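PDB 5WLH: LbaCas13a H328A (C2c2) from Lachnospiraceae bacterium NK4A179, which binds CRISPR RNA as a guide and, as a Cas13a nuclease, probably cleaves target RNA with its HEPN sites and processes the pre-crRNA. Local coordinates for residues A[500-503]-A[504-508]; A[629-632]-A[633-636]; A[793-796]-A[797-800]; A[1174-1177]-A[1178-1182]; A[1203-1206]-A[1207-1211]. All coordinates share one frame; numbering follows the deposited sequence.

In the fold
All five contacts are local, each between neighbouring turns of one helix or across a helix boundary. Contacts 1 and 4 are buried: both lie against the long helix 1106-1145, one in the middle of helix 486-517, the other in the last turns of helix 1171-1180, and backbone carbonyls meet rings and aliphatic chains in both. Contacts 2, 3 and 5 are only partly buried and richer in polar side chains: a water-bridged break between helices 621-632 and 635-645, the end of helix 786-799, and the capped start of helix 1205-1216. Contacts 4 and 5 touch, since Lys1208 NZ reaches Ala1178 O at 2.8 Å; contact 3 lies far from both.

Contact 1: A[500-503]-A[504-508]; sequences RETA and VYVAF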
loop_
_atom_site.group_PDB
_atom_site.type_symbol
_atom_site.label_atom_id
_atom_site.label_comp_id
_atom_site.label_asym_id
_atom_site.label_seq_id
_atom_site.Cartn_x
_atom_site.Cartn_y
_atom_site.Cartn_z
ATOM N N ARG A 500 1.559 -0.469 11.527
ATOM C CA ARG A 500 2.712 -0.296 10.645
ATOM C C ARG A 500 2.861 1.160 10.223
ATOM O O ARG A 500 3.971 1.704 10.212
ATOM C CB ARG A 500 2.567 -1.219 9.435
ATOM C CG ARG A 500 3.764 -1.267 8.517
ATOM C CD ARG A 500 3.673 -2.488 7.584
ATOM N NE ARG A 500 2.501 -2.373 6.719
ATOM C CZ ARG A 500 1.381 -3.076 6.837
ATOM N NH1 ARG A 500 1.254 -3.995 7.788
ATOM N NH2 ARG A 500 0.380 -2.860 5.982
ATOM N N GLU A 501 1.750 1.826 9.915
ATOM C CA GLU A 501 1.821 3.247 9.603
ATOM C C GLU A 501 2.379 4.042 10.778
ATOM O O GLU A 501 3.199 4.951 10.590
ATOM C CB GLU A 501 0.437 3.757 9.200
ATOM C CG GLU A 501 -0.073 3.139 7.880
ATOM C CD GLU A 501 -1.587 2.862 7.854
ATOM O OE1 GLU A 501 -2.293 3.241 8.804
ATOM O OE2 GLU A 501 -2.067 2.254 6.866
ATOM N N THR A 502 1.937 3.721 12.000
ATOM C CA THR A 502 2.428 4.426 13.179
ATOM C C THR A 502 3.907 4.162 13.398
ATOM O O THR A 502 4.647 5.058 13.818
ATOM C CB THR A 502 1.607 4.004 14.408
ATOM O OG1 THR A 502 0.230 4.305 14.161
ATOM C CG2 THR A 502 2.059 4.748 15.675
ATOM N N ALA A 503 4.361 2.946 13.085
ATOM C CA ALA A 503 5.767 2.615 13.276
ATOM C C ALA A 503 6.650 3.519 12.433
ATOM O O ALA A 503 7.756 3.886 12.848
ATOM C CB ALA A 503 6.013 1.149 12.924
ATOM N N VAL A 504 6.179 3.875 11.239
ATOM C CA VAL A 504 6.934 4.754 10.358
ATOM C C VAL A 504 7.097 6.119 11.007
ATOM O O VAL A 504 8.192 6.689 11.027
ATOM C CB VAL A 504 6.217 4.857 8.996
ATOM C CG1 VAL A 504 6.771 6.033 8.163
ATOM C CG2 VAL A 504 6.316 3.525 8.245
ATOM N N TYR A 505 6.013 6.639 11.592
ATOM C CA TYR A 505 6.054 7.971 12.190
ATOM C C TYR A 505 6.879 7.987 13.465
ATOM O O TYR A 505 7.552 8.991 13.730
ATOM C CB TYR A 505 4.636 8.483 12.448
ATOM C CG TYR A 505 3.919 8.651 11.143
ATOM C CD1 TYR A 505 4.488 9.399 10.116
ATOM C CD2 TYR A 505 2.722 8.002 10.903
ATOM C CE1 TYR A 505 3.852 9.535 8.891
ATOM C CE2 TYR A 505 2.090 8.122 9.687
ATOM C CZ TYR A 505 2.653 8.882 8.690
ATOM O OH TYR A 505 2.011 8.999 7.474
ATOM N N VAL A 506 6.858 6.894 14.245
ATOM C CA VAL A 506 7.781 6.779 15.379
ATOM C C VAL A 506 9.218 6.973 14.908
ATOM O O VAL A 506 9.981 7.756 15.490
ATOM C CB VAL A 506 7.604 5.433 16.103
ATOM C CG1 VAL A 506 8.699 5.234 17.196
ATOM C CG2 VAL A 506 6.240 5.357 16.729
ATOM N N ALA A 507 9.595 6.294 13.818
ATOM C CA ALA A 507 10.944 6.443 13.277
ATOM C C ALA A 507 11.229 7.887 12.870
ATOM O O ALA A 507 12.311 8.410 13.155
ATOM C CB ALA A 507 11.145 5.507 12.080
ATOM N N PHE A 508 10.274 8.550 12.191
ATOM C CA PHE A 508 10.509 9.922 11.758
ATOM C C PHE A 508 10.570 10.875 12.942
ATOM O O PHE A 508 11.337 11.844 12.923
ATOM C CB PHE A 508 9.429 10.387 10.775
ATOM C CG PHE A 508 9.715 9.996 9.345
ATOM C CD1 PHE A 508 10.716 10.640 8.624
ATOM C CD2 PHE A 508 9.001 8.979 8.730
ATOM C CE1 PHE A 508 10.994 10.279 7.305
ATOM C CE2 PHE A 508 9.274 8.604 7.404
ATOM C CZ PHE A 508 10.264 9.251 6.696
#
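Successive turns of the long helix 486-517 meet where Arg500 to Ala503 pass their carbonyls to Val504 to Ala507. The straightest bond runs from Val506 N to Thr502 O, 2.9 Å long with an N-H...O angle of 166°. Ala507 N reaches Ala503 O at 3.2 Å. Val504 N bonds to Arg500 O at 3.3 Å and leans weakly on Glu501 O as well, while Tyr505 N makes a long, weak bond to that same oxygen. Side chains close in round these carbonyls. With its CG swung back beside the backbone N (chi1 -64°), Tyr505 lays its ring along the preceding turn, CD2 3.1 Å from Glu501 O and the ring oblique to it. Val506 puts CG2 3.3 Å from Thr502 O, and Val504 CG2 comes up to Arg500 O. On the next turn, Val504 CG1 meets the edge of the Phe508 ring. Thr502 OG1 is hydrogen-bonded to Leu498 O. The helix is packed on several sides: Tyr505 touches His920 and Phe924 of helix 915-941, Val506 touches Arg603, which opens the R-x4-H sequence characteristic of HEPN nucleases, and Arg500 packs on a sugar of the bound RNA. Cut back to an alanine, Tyr505 would no longer reach His920 and Phe924, which would probably open a gap against helix 915-941 and beside Glu501 O. Glu501 O thus takes two weak N-H bonds beside the ring atoms CD2 and CE2, whereas Val506 N meets Thr502 O short and nearly straight.

Contact 2: A[629-632]-A[633-636]; sequences EHET and ERMT
Glu629 O takes two donors at the end of helix 621-632: Thr632 OG1 at 2.7 Å and Glu633 N at 3.1 Å. Thr632 can return to this carbonyl because its OG1 sits between the backbone N and the carbonyl carbon (chi1 68°). Glu633 N also makes a weak bond to His630 O. Beyond this point the backbone pattern shortens. Arg634 N bonds to Glu631 O at 3.1 Å, and Met635 N closes a type I beta turn on Thr632 O, again at 3.1 Å; in both cases the donor stands about 60° above the carbonyl plane. Water 2 carries the next link, donating to Thr632 O at 2.7 Å and accepting from Thr636 N at 3.1 Å. It thereby stands in for a direct bond between them, and Thr632 O is gripped by both a backbone N-H and a water. A second bridge joins side chains. Glu631 OE2 and Arg634 NH1 are too far apart for a salt bridge, but water 1 donates to the carboxylate and accepts from NH1 at 2.9 Å. Glu631 OE1 has its own partners, a salt bridge to Arg911 and a hydrogen bond from Tyr907. His630 NE2 is hydrogen-bonded to Asp575, and its ring stacks on Trp573. Glu629 and Glu633 bring their carboxylates to 4.2 Å between OE2 atoms, their planes 43° apart. Water thus bridges the backbone and the Glu631-Arg634 pair, outside residues hold Glu631 OE1 and His630 NE2, and the two like charges of Glu629 and Glu633 probably disfavour each other mildly.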
loop_
_atom_site.group_PDB
_atom_site.type_symbol
_atom_site.label_atom_id
_atom_site.label_comp_id
_atom_site.label_asym_id
_atom_site.label_seq_id
_atom_site.Cartn_x
_atom_site.Cartn_y
_atom_site.Cartn_z
ATOM N N GLU A 629 -0.778 20.774 27.844
ATOM C CA GLU A 629 -1.728 21.814 28.226
ATOM C C GLU A 629 -1.242 23.179 27.763
ATOM O O GLU A 629 -2.031 23.995 27.284
ATOM C CB GLU A 629 -1.967 21.811 29.736
ATOM C CG GLU A 629 -2.899 22.934 30.175
ATOM C CD GLU A 629 -3.339 22.796 31.612
ATOM O OE1 GLU A 629 -2.534 22.288 32.418
ATOM O OE2 GLU A 629 -4.479 23.208 31.934
ATOM N N HIS A 630 0.061 23.437 27.886
ATOM C CA HIS A 630 0.608 24.709 27.435
ATOM C C HIS A 630 0.345 24.911 25.952
ATOM O O HIS A 630 -0.007 26.012 25.520
ATOM C CB HIS A 630 2.104 24.764 27.742
ATOM C CG HIS A 630 2.725 26.110 27.522
ATOM N ND1 HIS A 630 3.342 26.460 26.340
ATOM C CD2 HIS A 630 2.838 27.185 28.339
ATOM C CE1 HIS A 630 3.801 27.696 26.434
ATOM N NE2 HIS A 630 3.507 28.159 27.636
ATOM N N GLU A 631 0.474 23.846 25.160
ATOM C CA GLU A 631 0.229 23.966 23.727
ATOM C C GLU A 631 -1.252 24.143 23.416
ATOM O O GLU A 631 -1.599 24.881 22.491
ATOM C CB GLU A 631 0.810 22.749 23.003
ATOM C CG GLU A 631 2.315 22.717 23.109
ATOM C CD GLU A 631 2.996 22.231 21.842
ATOM O OE1 GLU A 631 2.870 21.025 21.541
ATOM O OE2 GLU A 631 3.662 23.047 21.163
ATOM N N THR A 632 -2.143 23.475 24.159
ATOM C CA THR A 632 -3.571 23.685 23.920
ATOM C C THR A 632 -3.949 25.140 24.150
ATOM O O THR A 632 -4.836 25.667 23.472
ATOM C CB THR A 632 -4.454 22.799 24.812
ATOM O OG1 THR A 632 -4.335 23.200 26.187
ATOM C CG2 THR A 632 -4.114 21.343 24.671
ATOM N N GLU A 633 -3.262 25.808 25.078
ATOM C CA GLU A 633 -3.613 27.187 25.388
ATOM C C GLU A 633 -3.361 28.126 24.218
ATOM O O GLU A 633 -3.943 29.215 24.179
ATOM C CB GLU A 633 -2.852 27.650 26.629
ATOM C CG GLU A 633 -3.521 27.203 27.926
ATOM C CD GLU A 633 -2.578 27.219 29.112
ATOM O OE1 GLU A 633 -1.440 27.718 28.966
ATOM O OE2 GLU A 633 -2.982 26.743 30.194
ATOM N N ARG A 634 -2.534 27.738 23.247
ATOM C CA ARG A 634 -2.285 28.634 22.128
ATOM C C ARG A 634 -3.176 28.350 20.921
ATOM O O ARG A 634 -3.167 29.136 19.972
ATOM C CB ARG A 634 -0.799 28.608 21.724
ATOM C CG ARG A 634 -0.227 27.293 21.239
ATOM C CD ARG A 634 1.293 27.409 21.004
ATOM N NE ARG A 634 1.590 28.223 19.827
ATOM C CZ ARG A 634 2.458 27.890 18.872
ATOM N NH1 ARG A 634 3.155 26.760 18.954
ATOM N NH2 ARG A 634 2.651 28.701 17.841
ATOM N N MET A 635 -3.997 27.296 20.965
ATOM C CA MET A 635 -4.679 26.829 19.756
ATOM C C MET A 635 -5.668 27.853 19.212
ATOM O O MET A 635 -5.750 28.051 17.996
ATOM C CB MET A 635 -5.384 25.504 20.030
ATOM C CG MET A 635 -4.414 24.355 20.294
ATOM S SD MET A 635 -3.091 24.276 19.067
ATOM C CE MET A 635 -4.021 23.777 17.613
ATOM N N THR A 636 -6.460 28.488 20.082
ATOM C CA THR A 636 -7.401 29.484 19.578
ATOM C C THR A 636 -6.661 30.671 18.970
ATOM O O THR A 636 -7.069 31.194 17.927
ATOM C CB THR A 636 -8.364 29.938 20.681
ATOM O OG1 THR A 636 -7.635 30.500 21.780
ATOM C CG2 THR A 636 -9.203 28.765 21.168
HETATM O O HOH W 1 4.025 25.554 21.406
HETATM O O HOH W 2 -6.802 27.513 23.025
#

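Contact 3: A[793-796]-A[797-800]; sequences IKNI and VQVN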
loop_
_atom_site.group_PDB
_atom_site.type_symbol
_atom_site.label_atom_id
_atom_site.label_comp_id
_atom_site.label_asym_id
_atom_site.label_seq_id
_atom_site.Cartn_x
_atom_site.Cartn_y
_atom_site.Cartn_z
ATOM N N ILE A 793 -28.046 6.236 -3.285
ATOM C CA ILE A 793 -28.231 7.149 -2.158
ATOM C C ILE A 793 -29.516 6.813 -1.413
ATOM O O ILE A 793 -29.535 6.712 -0.179
ATOM C CB ILE A 793 -28.240 8.612 -2.638
ATOM C CG1 ILE A 793 -26.962 8.937 -3.406
ATOM C CG2 ILE A 793 -28.444 9.557 -1.460
ATOM C CD1 ILE A 793 -25.805 9.320 -2.536
ATOM N N LYS A 794 -30.617 6.638 -2.153
ATOM C CA LYS A 794 -31.881 6.330 -1.491
ATOM C C LYS A 794 -31.814 4.976 -0.797
ATOM O O LYS A 794 -32.337 4.811 0.315
ATOM C CB LYS A 794 -33.049 6.380 -2.487
ATOM C CG LYS A 794 -33.579 7.791 -2.876
ATOM C CD LYS A 794 -34.476 8.441 -1.784
ATOM C CE LYS A 794 -33.701 9.048 -0.607
ATOM N NZ LYS A 794 -34.522 9.303 0.610
ATOM N N ASN A 795 -31.160 3.998 -1.425
ATOM C CA ASN A 795 -30.942 2.716 -0.761
ATOM C C ASN A 795 -30.159 2.902 0.534
ATOM O O ASN A 795 -30.520 2.346 1.578
ATOM C CB ASN A 795 -30.218 1.758 -1.706
ATOM C CG ASN A 795 -30.057 0.376 -1.114
ATOM O OD1 ASN A 795 -29.035 -0.285 -1.313
ATOM N ND2 ASN A 795 -31.066 -0.070 -0.372
ATOM N N ILE A 796 -29.092 3.705 0.487
ATOM C CA ILE A 796 -28.248 3.902 1.664
ATOM C C ILE A 796 -29.057 4.485 2.819
ATOM O O ILE A 796 -29.028 3.970 3.944
ATOM C CB ILE A 796 -27.039 4.788 1.312
ATOM C CG1 ILE A 796 -26.029 3.986 0.493
ATOM C CG2 ILE A 796 -26.395 5.344 2.573
ATOM C CD1 ILE A 796 -25.008 4.838 -0.224
ATOM N N VAL A 797 -29.797 5.568 2.560
ATOM C CA VAL A 797 -30.568 6.187 3.636
ATOM C C VAL A 797 -31.740 5.302 4.042
ATOM O O VAL A 797 -32.178 5.335 5.201
ATOM C CB VAL A 797 -31.037 7.592 3.224
ATOM C CG1 VAL A 797 -29.835 8.495 3.005
ATOM C CG2 VAL A 797 -31.897 7.525 1.974
ATOM N N GLN A 798 -32.269 4.505 3.108
ATOM C CA GLN A 798 -33.279 3.515 3.463
ATOM C C GLN A 798 -32.732 2.535 4.493
ATOM O O GLN A 798 -33.388 2.238 5.496
ATOM C CB GLN A 798 -33.753 2.770 2.211
ATOM C CG GLN A 798 -35.149 3.151 1.718
ATOM C CD GLN A 798 -35.337 2.906 0.221
ATOM O OE1 GLN A 798 -34.874 1.900 -0.323
ATOM N NE2 GLN A 798 -36.017 3.834 -0.449
ATOM N N VAL A 799 -31.512 2.038 4.267
ATOM C CA VAL A 799 -30.941 1.029 5.157
ATOM C C VAL A 799 -30.705 1.609 6.546
ATOM O O VAL A 799 -30.928 0.937 7.559
ATOM C CB VAL A 799 -29.650 0.453 4.542
ATOM C CG1 VAL A 799 -28.952 -0.482 5.512
ATOM C CG2 VAL A 799 -29.981 -0.272 3.254
ATOM N N ASN A 800 -30.242 2.857 6.620
ATOM C CA ASN A 800 -30.097 3.524 7.909
ATOM C C ASN A 800 -30.331 5.014 7.711
ATOM O O ASN A 800 -29.512 5.701 7.087
ATOM C CB ASN A 800 -28.721 3.268 8.530
ATOM C CG ASN A 800 -28.662 3.642 10.006
ATOM O OD1 ASN A 800 -29.354 4.556 10.462
ATOM N ND2 ASN A 800 -27.824 2.934 10.762
#
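Val797 to Asn800 each return a backbone N-H to the residue four back, from Val797 N on Ile793 O at 3.0 Å to Asn800 N on Ile796 O at 3.1 Å, so the alpha-helix stays regular to its end. These are the last turns of helix 786-799, whose inner side, Ile793, Ile796 and Val797, packs on the next helix, 805-813, joined by a short loop in a helix-loop-helix connection. Asn800 is the first residue to leave helical geometry, and its OD1 accepts from Asp802 N, the Asx turn that starts the connection. Among the side chains, Val797 and Lys794 carry the closest meeting. With Val797 CG1 anti to the carbonyl carbon (chi1 -64°), CG2 falls between the backbone N and the carbonyl carbon, pressed over the preceding turn at 3.2 Å from Lys794 O and close to Ile793 O. Lys794 bends at its second and third torsions and curls back over this methyl, with NZ 3.5 Å from CG2, so the two side chains cross at a slant. Both also touch Ile743 of helix 736-745. On the outer side, Gln798 CB lies 3.1 Å from Lys794 O. The first torsion of Gln798, -106° and off the usual staggered positions, leads CG and CD past the same Lys794 O, each 3.6 Å from it. One turn along, Asn795 turns its amide toward Val799, where ND2 approaches CG2 at 3.8 Å, and Pro41 lies against the same asparagine. Tightest of the carbon pairs is Lys794 CE on Val797 CG2, at 3.5 Å, closer than ordinary van der Waals contact.

Contact 4: A[1174-1177]-A[1178-1182]; sequences YQIC and AMYIN
Ala1178 N donates to Tyr1174 O at 2.9 Å, the shortest bond between 1174-1177 and 1178-1182, with an N-H...O angle of 151°. Further along, the N-H groups begin to reach back three residues. Met1179 N is held weakly by both Gln1175 O and Ile1176 O, and Tyr1180 N bonds to Cys1177 O at 2.9 Å from 56° above the carbonyl plane. Ile1176 and Tyr1180 run alongside each other in the same direction, with CG2 of the isoleucine 4.2 Å from CE2 of the ring. Tyr1180 CG stands beside the backbone N, anti to the carbonyl carbon (chi1 -59°), which brings CD2 to 3.1 Å from Ile1176 O. Met1179 CB covers one face of this ring, 3.8 Å above its plane and shifted toward the rim, while the methionine CE curls over Ile1176 CA. Further on, Ile1181 folds back so that CD1 rests 4.1 Å from Cys1177 CB. The tyrosine hydroxyls are used outside: Tyr1180 OH bonds to Gln1137 of helix 1106-1145, and Tyr1174 OH to Pro1185 O. Asn1182 pairs by backbone with Asn604, the residue after Arg603 in the R-x4-H sequence. In this helix, 1171-1180, the side chains of Met1179, Tyr1180 and Ile1181 close over the carbonyls; the shift from four-back to three-back bonding is typical of the C-terminal end of an alpha-helix.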
loop_
_atom_site.group_PDB
_atom_site.type_symbol
_atom_site.label_atom_id
_atom_site.label_comp_id
_atom_site.label_asym_id
_atom_site.label_seq_id
_atom_site.Cartn_x
_atom_site.Cartn_y
_atom_site.Cartn_z
ATOM N N TYR A 1174 5.754 -17.651 23.887
ATOM C CA TYR A 1174 5.894 -16.444 24.686
ATOM C C TYR A 1174 7.194 -15.728 24.342
ATOM O O TYR A 1174 7.211 -14.516 24.101
ATOM C CB TYR A 1174 5.858 -16.806 26.187
ATOM C CG TYR A 1174 6.143 -15.602 27.054
ATOM C CD1 TYR A 1174 7.450 -15.215 27.345
ATOM C CD2 TYR A 1174 5.103 -14.825 27.543
ATOM C CE1 TYR A 1174 7.707 -14.085 28.096
ATOM C CE2 TYR A 1174 5.348 -13.686 28.316
ATOM C CZ TYR A 1174 6.649 -13.332 28.593
ATOM O OH TYR A 1174 6.894 -12.195 29.323
ATOM N N GLN A 1175 8.301 -16.476 24.314
ATOM C CA GLN A 1175 9.607 -15.857 24.151
ATOM C C GLN A 1175 9.777 -15.280 22.757
ATOM O O GLN A 1175 10.455 -14.258 22.592
ATOM C CB GLN A 1175 10.703 -16.877 24.473
ATOM C CG GLN A 1175 10.637 -17.313 25.965
ATOM C CD GLN A 1175 11.472 -16.404 26.838
ATOM O OE1 GLN A 1175 10.980 -15.422 27.385
ATOM N NE2 GLN A 1175 12.756 -16.690 26.918
ATOM N N ILE A 1176 9.165 -15.906 21.752
ATOM C CA ILE A 1176 9.197 -15.327 20.412
ATOM C C ILE A 1176 8.510 -13.969 20.414
ATOM O O ILE A 1176 9.052 -12.976 19.918
ATOM C CB ILE A 1176 8.555 -16.276 19.386
ATOM C CG1 ILE A 1176 9.475 -17.481 19.139
ATOM C CG2 ILE A 1176 8.328 -15.509 18.053
ATOM C CD1 ILE A 1176 8.826 -18.615 18.365
ATOM N N CYS A 1177 7.305 -13.908 20.978
ATOM C CA CYS A 1177 6.570 -12.649 20.945
ATOM C C CYS A 1177 7.247 -11.596 21.798
ATOM O O CYS A 1177 7.207 -10.405 21.457
ATOM C CB CYS A 1177 5.126 -12.854 21.398
ATOM S SG CYS A 1177 4.153 -13.801 20.235
ATOM N N ALA A 1178 7.901 -12.008 22.887
ATOM C CA ALA A 1178 8.579 -11.020 23.707
ATOM C C ALA A 1178 9.677 -10.317 22.926
ATOM O O ALA A 1178 10.012 -9.175 23.235
ATOM C CB ALA A 1178 9.142 -11.663 24.975
ATOM N N MET A 1179 10.277 -10.983 21.932
ATOM C CA MET A 1179 11.312 -10.302 21.165
ATOM C C MET A 1179 10.769 -9.085 20.438
ATOM O O MET A 1179 11.527 -8.166 20.130
ATOM C CB MET A 1179 11.940 -11.249 20.144
ATOM C CG MET A 1179 12.765 -12.343 20.758
ATOM S SD MET A 1179 13.720 -13.190 19.462
ATOM C CE MET A 1179 12.490 -14.303 18.817
ATOM N N TYR A 1180 9.477 -9.077 20.123
ATOM C CA TYR A 1180 8.919 -8.071 19.237
ATOM C C TYR A 1180 7.983 -7.088 19.917
ATOM O O TYR A 1180 7.466 -6.186 19.243
ATOM C CB TYR A 1180 8.164 -8.760 18.098
ATOM C CG TYR A 1180 9.070 -9.670 17.305
ATOM C CD1 TYR A 1180 9.930 -9.149 16.354
ATOM C CD2 TYR A 1180 9.069 -11.038 17.516
ATOM C CE1 TYR A 1180 10.770 -9.976 15.617
ATOM C CE2 TYR A 1180 9.913 -11.883 16.788
ATOM C CZ TYR A 1180 10.756 -11.338 15.840
ATOM O OH TYR A 1180 11.599 -12.160 15.127
ATOM N N ILE A 1181 7.713 -7.247 21.205
ATOM C CA ILE A 1181 6.725 -6.418 21.897
ATOM C C ILE A 1181 7.434 -5.626 22.983
ATOM O O ILE A 1181 7.978 -6.205 23.935
ATOM C CB ILE A 1181 5.577 -7.248 22.473
ATOM C CG1 ILE A 1181 4.774 -7.889 21.348
ATOM C CG2 ILE A 1181 4.646 -6.368 23.326
ATOM C CD1 ILE A 1181 3.862 -9.012 21.844
ATOM N N ASN A 1182 7.458 -4.308 22.814
ATOM C CA ASN A 1182 8.015 -3.400 23.807
ATOM C C ASN A 1182 7.209 -3.522 25.083
ATOM O O ASN A 1182 5.997 -3.301 25.072
ATOM C CB ASN A 1182 7.959 -1.967 23.274
ATOM C CG ASN A 1182 8.894 -1.016 23.994
ATOM O OD1 ASN A 1182 9.362 -1.285 25.108
ATOM N ND2 ASN A 1182 9.177 0.113 23.351
#

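Contact 5: A[1203-1206]-A[1207-1211]; sequences ESTG and AKIGE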
loop_
_atom_site.group_PDB
_atom_site.type_symbol
_atom_site.label_atom_id
_atom_site.label_comp_id
_atom_site.label_asym_id
_atom_site.label_seq_id
_atom_site.Cartn_x
_atom_site.Cartn_y
_atom_site.Cartn_z
ATOM N N GLU A 1203 13.800 -3.457 26.871
ATOM C CA GLU A 1203 15.048 -3.429 26.134
ATOM C C GLU A 1203 14.778 -3.536 24.628
ATOM O O GLU A 1203 13.672 -3.870 24.189
ATOM C CB GLU A 1203 15.976 -4.549 26.616
ATOM C CG GLU A 1203 15.474 -5.964 26.355
ATOM C CD GLU A 1203 14.525 -6.508 27.418
ATOM O OE1 GLU A 1203 13.919 -5.733 28.204
ATOM O OE2 GLU A 1203 14.363 -7.739 27.462
ATOM N N SER A 1204 15.799 -3.203 23.842
ATOM C CA SER A 1204 15.664 -3.099 22.391
ATOM C C SER A 1204 15.392 -4.455 21.752
ATOM O O SER A 1204 15.633 -5.515 22.337
ATOM C CB SER A 1204 16.931 -2.513 21.777
ATOM O OG SER A 1204 18.021 -3.421 21.900
ATOM N N THR A 1205 14.892 -4.419 20.516
ATOM C CA THR A 1205 14.754 -5.673 19.780
ATOM C C THR A 1205 16.089 -6.407 19.713
ATOM O O THR A 1205 16.151 -7.617 19.963
ATOM C CB THR A 1205 14.196 -5.404 18.381
ATOM O OG1 THR A 1205 12.958 -4.694 18.506
ATOM C CG2 THR A 1205 13.937 -6.701 17.655
ATOM N N GLY A 1206 17.174 -5.681 19.435
ATOM C CA GLY A 1206 18.480 -6.321 19.371
ATOM C C GLY A 1206 18.873 -6.977 20.683
ATOM O O GLY A 1206 19.426 -8.082 20.696
ATOM N N ALA A 1207 18.600 -6.305 21.804
ATOM C CA ALA A 1207 18.897 -6.903 23.097
ATOM C C ALA A 1207 18.043 -8.133 23.314
ATOM O O ALA A 1207 18.521 -9.153 23.828
ATOM C CB ALA A 1207 18.660 -5.895 24.224
ATOM N N LYS A 1208 16.772 -8.053 22.923
ATOM C CA LYS A 1208 15.873 -9.175 23.127
ATOM C C LYS A 1208 16.304 -10.380 22.314
ATOM O O LYS A 1208 16.169 -11.515 22.769
ATOM C CB LYS A 1208 14.451 -8.770 22.773
ATOM C CG LYS A 1208 13.877 -7.933 23.898
ATOM C CD LYS A 1208 12.500 -7.548 23.663
ATOM C CE LYS A 1208 11.871 -7.128 24.967
ATOM N NZ LYS A 1208 10.457 -6.833 24.674
ATOM N N ILE A 1209 16.774 -10.161 21.086
ATOM C CA ILE A 1209 17.252 -11.292 20.307
ATOM C C ILE A 1209 18.432 -11.949 21.008
ATOM O O ILE A 1209 18.505 -13.178 21.102
ATOM C CB ILE A 1209 17.614 -10.841 18.891
ATOM C CG1 ILE A 1209 16.322 -10.443 18.178
ATOM C CG2 ILE A 1209 18.374 -11.960 18.161
ATOM C CD1 ILE A 1209 16.548 -9.922 16.765
ATOM N N GLY A 1210 19.371 -11.140 21.501
ATOM C CA GLY A 1210 20.461 -11.693 22.297
ATOM C C GLY A 1210 19.960 -12.485 23.489
ATOM O O GLY A 1210 20.429 -13.594 23.759
ATOM N N GLU A 1211 18.980 -11.941 24.202
ATOM C CA GLU A 1211 18.445 -12.650 25.354
ATOM C C GLU A 1211 17.762 -13.943 24.939
ATOM O O GLU A 1211 17.877 -14.966 25.626
ATOM C CB GLU A 1211 17.480 -11.740 26.106
ATOM C CG GLU A 1211 18.171 -10.549 26.697
ATOM C CD GLU A 1211 17.212 -9.439 27.047
ATOM O OE1 GLU A 1211 16.010 -9.559 26.711
ATOM O OE2 GLU A 1211 17.665 -8.447 27.650
HETATM O O HOH W 3 11.169 -4.391 23.157
#
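Glu1203 and Lys1208 cross at about a right angle, the glutamate CG 3.5 Å from the lysine CG. Glu1203 takes this path because its CG stands between the backbone N and the carbonyl carbon (chi1 65°) and the chain then bends at the second torsion. From the opposite direction comes Glu1211, extended, and the two carboxyl groups meet with planes 63° apart. Glu1203 OE2 lies 2.6 Å from Glu1211 OE1, so one of the two carboxyl groups is probably protonated; the same OE2 bonds to Ser1199 OG. Lys1208 runs extended across Glu1203, and NZ sits among the carbonyls of Ala1178, Gly1201 and Leu1184 and water 3, 3.0 Å away, sharing its three N-H groups among them; the water in turn donates to Glu1203 O. Thr1205 CG2 touches Ile1209 CD1. If Glu1203 were replaced by an alanine, Glu1211 would probably be left without its carboxyl mate and Ser1199 OG without this partner, with a gap beside the lysine CG and CE. At the start of the helix, Ser1204 OG accepts from Ala1207 N at 2.9 Å, while Ser1204 O takes Lys1208 N at 2.8 Å: this is the serine N-cap that opens helix 1205-1216.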